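Local atomic coordinates of CYTH domain-containing protein (Pyrococcus horikoshii, PDB entry 2DC4), a protein that is of unknown function but belongs to the CYTH superfamily, whose characterised members include class IV adenylate cyclases and thiamine triphosphatases acting on triphosphorylated substrates. Residues D33-L38 with K93-V98. Numbering follows the deposited sequence.
Sequences DVYFEL and KVQGVV
Val98 O takes two donors: Asp33 N, at 2.8 Å and almost straight (N-H...O 175°), and a water that also reaches Asp33 OD2 weakly. Val98 N returns a bond to Asp33 O, completing a hydrogen-bonded antiparallel pair. Two residues on, Tyr35 N meets Gly96 O at 2.9 Å, but Tyr35 O is taken by Gln95 N at 2.7 Å, which stands about 40° above the carbonyl plane. Tyr35 pairs with Gly96 but Phe36 with Val94, so the register slips by one and Gln95 is the extra residue of a beta bulge. Gly96 adopts a conformation (phi 162°) in which a CB would collide with Gln95 O. Beyond it, Glu37 N bonds to Lys93 O, and a water bridges Glu37 O and Lys93 N.

The bulge turns Gln95 toward the opposite strand; its CG lies anti to the backbone N and the chain runs on extended. Its OE1 is 3.6 Å from Tyr35 CB. Val98 CG2 meets the same tyrosine at CE1, 3.7 Å away. On the other face Val34 and Val97 touch through their CG2 methyls. The Phe36-Val94 side chains diverge, yet Val94 CG1 touches Val34 CG1 and its CG2 lies 3.8 Å from Phe36 CE1.

Asp33 salt-bridges Arg47 and Tyr35 OH bonds to Arg45, consistent with the charged barrel interior of CYTH proteins. Barrel strand 24-36 lies between 42-49 and 94-107, with helix 80-89 covering Val34 and Phe36 and helix 159-162 packing on Tyr35 and Val98.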
loop_
_atom_site.group_PDB
_atom_site.type_symbol
_atom_site.label_atom_id
_atom_site.label_comp_id
_atom_site.label_asym_id
_atom_site.label_seq_id
_atom_site.Cartn_x
_atom_site.Cartn_y
_atom_site.Cartn_z
ATOM N N ASP A 33 11.414 -10.173 0.566
ATOM C CA ASP A 33 11.005 -9.051 1.403
ATOM C C ASP A 33 12.012 -7.921 1.403
ATOM O O ASP A 33 13.194 -8.139 1.658
ATOM C CB ASP A 33 10.823 -9.483 2.861
ATOM C CG ASP A 33 9.840 -10.611 3.027
ATOM O OD1 ASP A 33 8.966 -10.770 2.155
ATOM O OD2 ASP A 33 9.936 -11.329 4.047
ATOM N N VAL A 34 11.545 -6.710 1.123
ATOM C CA VAL A 34 12.418 -5.546 1.158
ATOM C C VAL A 34 12.052 -4.781 2.428
ATOM O O VAL A 34 10.945 -4.251 2.560
ATOM C CB VAL A 34 12.227 -4.644 -0.086
ATOM C CG1 VAL A 34 13.028 -3.364 0.072
ATOM C CG2 VAL A 34 12.668 -5.389 -1.328
ATOM N N TYR A 35 12.979 -4.758 3.382
ATOM C CA TYR A 35 12.751 -4.082 4.654
ATOM C C TYR A 35 13.194 -2.634 4.660
ATOM O O TYR A 35 14.177 -2.273 4.023
ATOM C CB TYR A 35 13.479 -4.802 5.791
ATOM C CG TYR A 35 12.807 -6.068 6.264
ATOM C CD1 TYR A 35 12.924 -7.254 5.545
ATOM C CD2 TYR A 35 12.059 -6.077 7.441
ATOM C CE1 TYR A 35 12.314 -8.423 5.987
ATOM C CE2 TYR A 35 11.442 -7.240 7.893
ATOM C CZ TYR A 35 11.576 -8.407 7.164
ATOM O OH TYR A 35 10.965 -9.557 7.604
ATOM N N PHE A 36 12.456 -1.818 5.403
ATOM C CA PHE A 36 12.747 -0.399 5.543
ATOM C C PHE A 36 13.004 -0.116 7.013
ATOM O O PHE A 36 12.236 -0.530 7.876
ATOM C CB PHE A 36 11.569 0.430 5.031
ATOM C CG PHE A 36 11.461 0.445 3.542
ATOM C CD1 PHE A 36 12.237 1.318 2.789
ATOM C CD2 PHE A 36 10.625 -0.451 2.883
ATOM C CE1 PHE A 36 12.185 1.300 1.395
ATOM C CE2 PHE A 36 10.565 -0.479 1.495
ATOM C CZ PHE A 36 11.346 0.398 0.747
ATOM N N GLU A 37 14.091 0.592 7.290
ATOM C CA GLU A 37 14.472 0.896 8.661
ATOM C C GLU A 37 13.536 1.833 9.417
ATOM O O GLU A 37 13.278 2.964 9.000
ATOM C CB GLU A 37 15.901 1.449 8.689
ATOM C CG GLU A 37 16.388 1.834 10.074
ATOM C CD GLU A 37 17.898 1.974 10.143
ATOM O OE1 GLU A 37 18.482 2.593 9.227
ATOM O OE2 GLU A 37 18.497 1.474 11.119
ATOM N N LEU A 38 13.029 1.338 10.539
ATOM C CA LEU A 38 12.135 2.099 11.398
ATOM C C LEU A 38 12.758 2.097 12.781
ATOM O O LEU A 38 13.630 1.278 13.073
ATOM C CB LEU A 38 10.761 1.436 11.491
ATOM C CG LEU A 38 9.877 1.393 10.248
ATOM C CD1 LEU A 38 8.541 0.759 10.609
ATOM C CD2 LEU A 38 9.673 2.803 9.718
ATOM N N LYS A 93 14.774 4.330 4.462
ATOM C CA LYS A 93 15.954 3.696 3.886
ATOM C C LYS A 93 15.812 2.179 3.882
ATOM O O LYS A 93 15.282 1.596 4.828
ATOM C CB LYS A 93 17.198 4.081 4.694
ATOM C CG LYS A 93 17.458 5.579 4.790
ATOM C CD LYS A 93 17.946 6.154 3.470
ATOM C CE LYS A 93 18.352 7.614 3.626
ATOM N NZ LYS A 93 18.949 8.172 2.381
ATOM N N VAL A 94 16.285 1.543 2.814
ATOM C CA VAL A 94 16.220 0.090 2.717
ATOM C C VAL A 94 17.176 -0.513 3.741
ATOM O O VAL A 94 18.372 -0.212 3.755
ATOM C CB VAL A 94 16.604 -0.418 1.310
ATOM C CG1 VAL A 94 16.667 -1.941 1.310
ATOM C CG2 VAL A 94 15.583 0.058 0.289
ATOM N N GLN A 95 16.626 -1.368 4.592
ATOM C CA GLN A 95 17.371 -2.031 5.652
ATOM C C GLN A 95 18.037 -3.311 5.144
ATOM O O GLN A 95 19.105 -3.706 5.619
ATOM C CB GLN A 95 16.399 -2.338 6.792
ATOM C CG GLN A 95 16.997 -2.906 8.054
ATOM C CD GLN A 95 15.946 -3.072 9.134
ATOM O OE1 GLN A 95 14.923 -3.725 8.922
ATOM N NE2 GLN A 95 16.187 -2.475 10.292
ATOM N N GLY A 96 17.402 -3.952 4.172
ATOM C CA GLY A 96 17.942 -5.175 3.611
ATOM C C GLY A 96 16.875 -5.942 2.859
ATOM O O GLY A 96 15.723 -5.518 2.805
ATOM N N VAL A 97 17.256 -7.073 2.280
ATOM C CA VAL A 97 16.322 -7.893 1.528
ATOM C C VAL A 97 16.419 -9.337 1.981
ATOM O O VAL A 97 17.497 -9.926 1.954
ATOM C CB VAL A 97 16.618 -7.839 0.017
ATOM C CG1 VAL A 97 15.631 -8.730 -0.737
ATOM C CG2 VAL A 97 16.540 -6.400 -0.481
ATOM N N VAL A 98 15.293 -9.899 2.407
ATOM C CA VAL A 98 15.264 -11.286 2.856
ATOM C C VAL A 98 14.577 -12.130 1.798
ATOM O O VAL A 98 13.450 -11.838 1.399
ATOM C CB VAL A 98 14.490 -11.454 4.185
ATOM C CG1 VAL A 98 14.435 -12.935 4.564
ATOM C CG2 VAL A 98 15.155 -10.647 5.292
HETATM O O HOH W 1 11.110 -13.383 2.529
HETATM O O HOH W 2 12.167 -2.894 9.143
HETATM O O HOH W 3 14.360 4.686 7.342
HETATM O O HOH W 4 13.383 -1.476 11.184
#